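Local coordinates for putative amino acid binding protein (Streptococcus mutans, PDB 4C0R) that binds glutathione, captured here in its oxidized disulfide form, and probably hands it to the cystine ABC importer TcyBC for uptake into the cell, at residues K126-K129 against N134-K137; T219-S224 against G229-P234. All coordinates share one frame; numbering follows the deposited sequence.

Contact 1 (K126-K129 against N134-K137)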
ATOM      1  N   LYS A 126      16.940   9.745   0.223  1.00 15.29           N
ATOM      2  CA  LYS A 126      17.224  10.776   1.234  1.00 16.31           C
ATOM      3  C   LYS A 126      18.190  10.286   2.278  1.00 17.64           C
ATOM      4  O   LYS A 126      19.074  11.009   2.725  1.00 18.52           O
ATOM      5  CB  LYS A 126      15.954  11.310   1.871  1.00 19.58           C
ATOM      6  CG  LYS A 126      16.203  12.236   3.028  1.00 26.62           C
ATOM      7  N   PHE A 127      18.015   9.047   2.710  1.00 15.14           N
ATOM      8  CA  PHE A 127      18.915   8.490   3.693  1.00 15.19           C
ATOM      9  C   PHE A 127      20.331   8.479   3.120  1.00 17.86           C
ATOM     10  O   PHE A 127      21.319   8.748   3.820  1.00 20.14           O
ATOM     11  CB  PHE A 127      18.501   7.052   4.029  1.00 14.95           C
ATOM     12  CG  PHE A 127      19.414   6.373   5.005  1.00 14.44           C
ATOM     13  CD1 PHE A 127      20.554   5.722   4.583  1.00 14.23           C
ATOM     14  CD2 PHE A 127      19.130   6.417   6.380  1.00 16.62           C
ATOM     15  CE1 PHE A 127      21.400   5.102   5.527  1.00 16.76           C
ATOM     16  CE2 PHE A 127      19.951   5.820   7.291  1.00 17.91           C
ATOM     17  CZ  PHE A 127      21.096   5.159   6.859  1.00 15.46           C
ATOM     18  N   ASN A 128      20.463   8.159   1.844  1.00 15.36           N
ATOM     19  CA  ASN A 128      21.783   8.068   1.283  1.00 16.85           C
ATOM     20  C   ASN A 128      22.434   9.449   1.153  1.00 20.16           C
ATOM     21  O   ASN A 128      23.652   9.577   1.324  1.00 24.08           O
ATOM     22  CB  ASN A 128      21.753   7.328  -0.041  1.00 19.41           C
ATOM     23  CG  ASN A 128      21.647   5.834   0.149  1.00 17.48           C
ATOM     24  OD1 ASN A 128      21.868   5.336   1.259  1.00 16.51           O
ATOM     25  ND2 ASN A 128      21.405   5.108  -0.939  1.00 18.12           N
ATOM     26  N   LYS A 129      21.646  10.484   0.884  1.00 21.96           N
ATOM     27  CA  LYS A 129      22.207  11.842   0.879  1.00 20.80           C
ATOM     28  C   LYS A 129      22.788  12.193   2.253  1.00 25.56           C
ATOM     29  O   LYS A 129      23.781  12.922   2.331  1.00 27.26           O
ATOM     30  CB  LYS A 129      21.159  12.878   0.422  1.00 21.00           C
ATOM     31  N   ASN A 134      28.400   5.819   3.610  1.00 24.05           N
ATOM     32  CA  ASN A 134      28.003   4.487   4.042  1.00 21.08           C
ATOM     33  C   ASN A 134      26.560   4.278   3.539  1.00 20.42           C
ATOM     34  O   ASN A 134      25.634   4.061   4.320  1.00 20.23           O
ATOM     35  CB  ASN A 134      28.084   4.377   5.561  1.00 22.92           C
ATOM     36  CG  ASN A 134      28.172   2.951   6.057  1.00 16.65           C
ATOM     37  OD1 ASN A 134      28.421   2.002   5.301  1.00 23.29           O
ATOM     38  ND2 ASN A 134      27.933   2.780   7.344  1.00 24.56           N
ATOM     39  N   GLN A 135      26.389   4.386   2.234  1.00 19.10           N
ATOM     40  CA  GLN A 135      25.055   4.306   1.634  1.00 17.73           C
ATOM     41  C   GLN A 135      24.498   2.900   1.624  1.00 18.69           C
ATOM     42  O   GLN A 135      25.225   1.905   1.636  1.00 17.22           O
ATOM     43  CB  GLN A 135      25.115   4.801   0.216  1.00 18.78           C
ATOM     44  CG  GLN A 135      25.437   6.265   0.115  1.00 19.53           C
ATOM     45  CD  GLN A 135      25.453   6.759  -1.314  1.00 23.43           C
ATOM     46  OE1 GLN A 135      24.541   6.477  -2.084  1.00 25.73           O
ATOM     47  NE2 GLN A 135      26.498   7.496  -1.681  1.00 25.86           N
ATOM     48  N   VAL A 136      23.171   2.849   1.632  1.00 15.65           N
ATOM     49  CA  VAL A 136      22.422   1.662   1.372  1.00 15.15           C
ATOM     50  C   VAL A 136      22.565   1.352  -0.099  1.00 16.86           C
ATOM     51  O   VAL A 136      22.494   2.252  -0.914  1.00 19.20           O
ATOM     52  CB  VAL A 136      20.927   1.909   1.674  1.00 14.91           C
ATOM     53  CG1 VAL A 136      20.054   0.705   1.314  1.00 15.07           C
ATOM     54  CG2 VAL A 136      20.747   2.228   3.111  1.00 16.85           C
ATOM     55  N   LYS A 137      22.815   0.102  -0.403  1.00 15.90           N
ATOM     56  CA  LYS A 137      22.897  -0.362  -1.770  1.00 17.11           C
ATOM     57  C   LYS A 137      21.460  -0.665  -2.230  1.00 17.37           C
ATOM     58  O   LYS A 137      20.875  -1.648  -1.765  1.00 16.62           O
ATOM     59  CB  LYS A 137      23.719  -1.636  -1.811  1.00 20.17           C
TER
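The side-chain amide of Asn128 reaches from helix 120-130 to the backbone of Val136 and grips it twice. OD1 accepts the Val136 N-H at 2.8 Å from Asn128 OD1 to Val136 N, the donor lying 30° off the carbonyl plane. On the other branch, Asn128 ND2 gives a hydrogen to Val136 O at 3.1 Å, meeting that oxygen in its carbonyl plane, on a lone pair. Both bonds are moderately bent, and together they fix the rotation of the asparagine amide and satisfy both backbone polar groups of a buried valine. The amide gets there because Asn128 CG stands anti to its own carbonyl carbon (chi1 -78°), pointing off the helix at the returning chain.

Gln135 lies across this amide at about a right angle, the two amide planes 54° apart. Gln135 CB packs 3.6 Å from Asn128 CG, and its chain runs on over Asn128 CB; extended beyond CG, it carries its own amide on to Glu132 O in the connecting loop, which Gln135 NE2 bonds. Beyond the amide, Val136 brings the CG2 methyl obliquely to the Phe127 ring, 3.8 Å from Phe127 CD1. That ring also stacks on His131 and meets Tyr104 edge-to-face.

The chain then enters strand 137-140, which pairs in parallel with strand 111-114. Helix 120-130 thus bridges two neighbouring parallel strands, the beta-alpha-beta crossover that recurs in the lobes of periplasmic-type binding proteins, and the Asn128 amide ties the helix to the return loop.

Contact 2 (T219-S224 against G229-P234)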
ATOM      1  N   THR A 219     -19.015  -0.631   9.533  1.00 13.23           N
ATOM      2  CA  THR A 219     -18.653  -1.522   8.442  1.00 11.44           C
ATOM      3  C   THR A 219     -17.151  -1.490   8.094  1.00 10.36           C
ATOM      4  O   THR A 219     -16.543  -2.487   7.792  1.00 10.87           O
ATOM      5  CB  THR A 219     -19.500  -1.207   7.197  1.00 16.21           C
ATOM      6  OG1 THR A 219     -20.887  -1.389   7.514  1.00 17.79           O
ATOM      7  CG2 THR A 219     -19.159  -2.137   6.064  1.00 17.34           C
ATOM      8  N   LEU A 220     -16.570  -0.293   8.091  1.00 13.29           N
ATOM      9  CA  LEU A 220     -15.175  -0.175   7.744  1.00 10.53           C
ATOM     10  C   LEU A 220     -14.301  -0.946   8.744  1.00 11.37           C
ATOM     11  O   LEU A 220     -13.362  -1.644   8.400  1.00  9.14           O
ATOM     12  CB  LEU A 220     -14.733   1.282   7.651  1.00 12.81           C
ATOM     13  CG  LEU A 220     -13.637   1.615   6.755  1.00 14.67           C
ATOM     14  CD1 LEU A 220     -13.995   1.148   5.282  1.00 11.42           C
ATOM     15  CD2 LEU A 220     -13.468   3.145   6.836  1.00 15.20           C
ATOM     16  N   GLU A 221     -14.668  -0.836  10.021  1.00 10.96           N
ATOM     17  CA  GLU A 221     -13.938  -1.582  11.044  1.00 11.66           C
ATOM     18  C   GLU A 221     -14.084  -3.096  10.816  1.00  9.90           C
ATOM     19  O   GLU A 221     -13.141  -3.849  10.978  1.00  9.89           O
ATOM     20  CB  GLU A 221     -14.436  -1.231  12.437  1.00 13.09           C
ATOM     21  CG  GLU A 221     -13.956  -2.221  13.488  1.00 20.41           C
ATOM     22  CD  GLU A 221     -13.729  -1.588  14.834  1.00 28.74           C
ATOM     23  OE1 GLU A 221     -14.548  -0.724  15.211  1.00 31.29           O
ATOM     24  OE2 GLU A 221     -12.716  -1.952  15.496  1.00 29.21           O
ATOM     25  N   LYS A 222     -15.286  -3.543  10.475  1.00 10.61           N
ATOM     26  CA  LYS A 222     -15.503  -4.941  10.172  1.00 10.06           C
ATOM     27  C   LYS A 222     -14.608  -5.436   9.042  1.00 10.57           C
ATOM     28  O   LYS A 222     -14.040  -6.488   9.093  1.00 10.59           O
ATOM     29  CB  LYS A 222     -16.978  -5.140   9.768  1.00 19.91           C
ATOM     30  CG  LYS A 222     -17.382  -6.548   9.402  1.00 19.91           C
ATOM     31  CD  LYS A 222     -18.912  -6.618   9.107  1.00 19.91           C
ATOM     32  N   LEU A 223     -14.466  -4.606   8.001  1.00 10.63           N
ATOM     33  CA  LEU A 223     -13.633  -4.949   6.876  1.00  9.67           C
ATOM     34  C   LEU A 223     -12.137  -4.945   7.228  1.00  8.08           C
ATOM     35  O   LEU A 223     -11.401  -5.794   6.785  1.00  9.02           O
ATOM     36  CB  LEU A 223     -13.887  -3.965   5.720  1.00 10.25           C
ATOM     37  CG  LEU A 223     -15.257  -4.084   5.054  1.00 12.90           C
ATOM     38  CD1 LEU A 223     -15.498  -2.941   4.039  1.00 12.67           C
ATOM     39  CD2 LEU A 223     -15.415  -5.432   4.375  1.00 14.73           C
ATOM     40  N   SER A 224     -11.722  -3.976   8.052  1.00  8.34           N
ATOM     41  CA  SER A 224     -10.334  -3.915   8.510  1.00  8.37           C
ATOM     42  C   SER A 224     -10.049  -5.207   9.266  1.00  8.52           C
ATOM     43  O   SER A 224      -9.050  -5.885   9.004  1.00  9.40           O
ATOM     44  CB  SER A 224     -10.160  -2.668   9.385  1.00  9.94           C
ATOM     45  OG  SER A 224      -8.836  -2.597   9.910  1.00  9.13           O
ATOM     46  N   GLY A 229      -6.772  -8.056   9.507  1.00 13.64           N
ATOM     47  CA  GLY A 229      -6.456  -8.830  10.703  1.00 16.44           C
ATOM     48  C   GLY A 229      -6.426  -8.051  12.010  1.00 17.35           C
ATOM     49  O   GLY A 229      -5.930  -8.521  13.034  1.00 19.59           O
ATOM     50  N   GLY A 230      -6.977  -6.848  12.000  1.00 13.70           N
ATOM     51  CA  GLY A 230      -7.045  -6.002  13.161  1.00 12.27           C
ATOM     52  C   GLY A 230      -7.734  -4.710  12.818  1.00 12.11           C
ATOM     53  O   GLY A 230      -8.195  -4.563  11.682  1.00 12.88           O
ATOM     54  N   SER A 231      -7.877  -3.829  13.803  1.00 13.33           N
ATOM     55  CA  SER A 231      -8.562  -2.581  13.634  1.00 13.13           C
ATOM     56  C   SER A 231      -7.524  -1.496  13.370  1.00 12.16           C
ATOM     57  O   SER A 231      -6.814  -1.044  14.279  1.00 14.78           O
ATOM     58  CB  SER A 231      -9.378  -2.280  14.896  1.00 20.10           C
ATOM     59  OG  SER A 231     -10.275  -1.209  14.660  1.00 25.72           O
ATOM     60  N   TYR A 232      -7.411  -1.104  12.090  1.00 10.79           N
ATOM     61  CA  TYR A 232      -6.374  -0.195  11.648  1.00  9.38           C
ATOM     62  C   TYR A 232      -6.968   1.001  10.918  1.00 11.01           C
ATOM     63  O   TYR A 232      -6.408   1.467   9.936  1.00 13.00           O
ATOM     64  CB  TYR A 232      -5.383  -0.924  10.740  1.00 10.84           C
ATOM     65  CG  TYR A 232      -4.810  -2.204  11.345  1.00 13.10           C
ATOM     66  CD1 TYR A 232      -4.201  -2.195  12.582  1.00 20.71           C
ATOM     67  CD2 TYR A 232      -4.936  -3.400  10.695  1.00 12.84           C
ATOM     68  CE1 TYR A 232      -3.667  -3.401  13.118  1.00 22.55           C
ATOM     69  CE2 TYR A 232      -4.413  -4.571  11.210  1.00 14.77           C
ATOM     70  CZ  TYR A 232      -3.794  -4.557  12.413  1.00 21.46           C
ATOM     71  OH  TYR A 232      -3.309  -5.788  12.888  1.00 24.49           O
ATOM     72  N   LEU A 233      -8.059   1.534  11.396  1.00 10.35           N
ATOM     73  CA  LEU A 233      -8.675   2.677  10.731  1.00 10.56           C
ATOM     74  C   LEU A 233      -7.958   3.973  11.044  1.00 10.78           C
ATOM     75  O   LEU A 233      -7.288   4.137  12.090  1.00 10.58           O
ATOM     76  CB  LEU A 233     -10.137   2.825  11.110  1.00 11.89           C
ATOM     77  CG  LEU A 233     -11.024   1.603  10.774  1.00 13.72           C
ATOM     78  CD1 LEU A 233     -12.459   1.967  11.103  1.00 15.14           C
ATOM     79  CD2 LEU A 233     -10.906   1.185   9.341  1.00 12.74           C
ATOM     80  N   PRO A 234      -8.123   4.931  10.162  1.00  9.05           N
ATOM     81  CA  PRO A 234      -7.621   6.262  10.441  1.00  9.17           C
ATOM     82  C   PRO A 234      -8.359   6.879  11.652  1.00 10.14           C
ATOM     83  O   PRO A 234      -9.431   6.431  12.060  1.00 11.35           O
ATOM     84  CB  PRO A 234      -7.962   7.052   9.167  1.00 10.00           C
ATOM     85  CG  PRO A 234      -8.255   6.004   8.111  1.00  8.73           C
ATOM     86  CD  PRO A 234      -8.891   4.874   8.903  1.00  8.70           C
TER
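Ser224 OG sits between two backbone groups of the tail that follows helix 219-228. It donates to Gly230 O, 2.7 Å from Ser224 OG, and accepts from Tyr232 N, 3.0 Å from the same Ser224 OG in a fairly straight bond (159°). One buried hydroxyl thereby serves a carbonyl and an N-H on either side of Ser231. The anti placement of OG relative to the backbone N (chi1 177°) swings it off the helix and at the tail.

One helical turn earlier, Glu221 makes the second polar link: Ser231 OG donates to OE2, 2.7 Å from Glu221 OE2, coming from above the carboxylate plane, 56° out of it. A bound cadmium ion also lies about 3 Å from the nearest atom of the Glu221 side chain, so this carboxylate has a cation nearby as well as a hydroxyl. Beside these bonds, Leu233 inserts its two methyls against the helix. Leu233 CD2 rests 3.8 Å from Leu220 CG and near Ser224 CB; Leu233 CD1 lies against the backbone N of Glu221. Tyr27 of helix 27-36 and Tyr215 of helix 201-216 touch both leucines and extend the apolar patch.

Further out, the turn itself sets the tail's path. Gly229 leaves the helix with positive phi, its N making a weak bond to Ser224 O, and Gly230 is fully extended, with its carbonyl carbon under one face of the Tyr232 ring. Tyr232 then pairs through its backbone with Ser88.

Chemically, the tail is held by neutral hydroxyl-to-backbone bonds alongside a leucine pair, with one carboxylate at the margin whose negative charge is probably stabilised by the hydroxyl and the nearby metal.

Overall arrangement
Contacts 1 and 2 lie on opposite sides of the chain's centre, about 35 Å apart between centres, and share no helix or strand. Both fasten a helix to the chain that leaves it, but contact 1 joins helix 120-130 to the loop feeding a parallel strand, whereas contact 2 folds the C-terminal tail back on helix 219-228. Contact 1 is the more buried, although farther from the chain's centre; contact 2 is partly exposed and buries more surface. An amide bonded to one residue's backbone dominates the first, while hydroxyls, a carboxylate and leucines share the second. The side chains of Val136 (contact 1) and Tyr232 (contact 2) each lie about 13 Å from the glutathione disulfide.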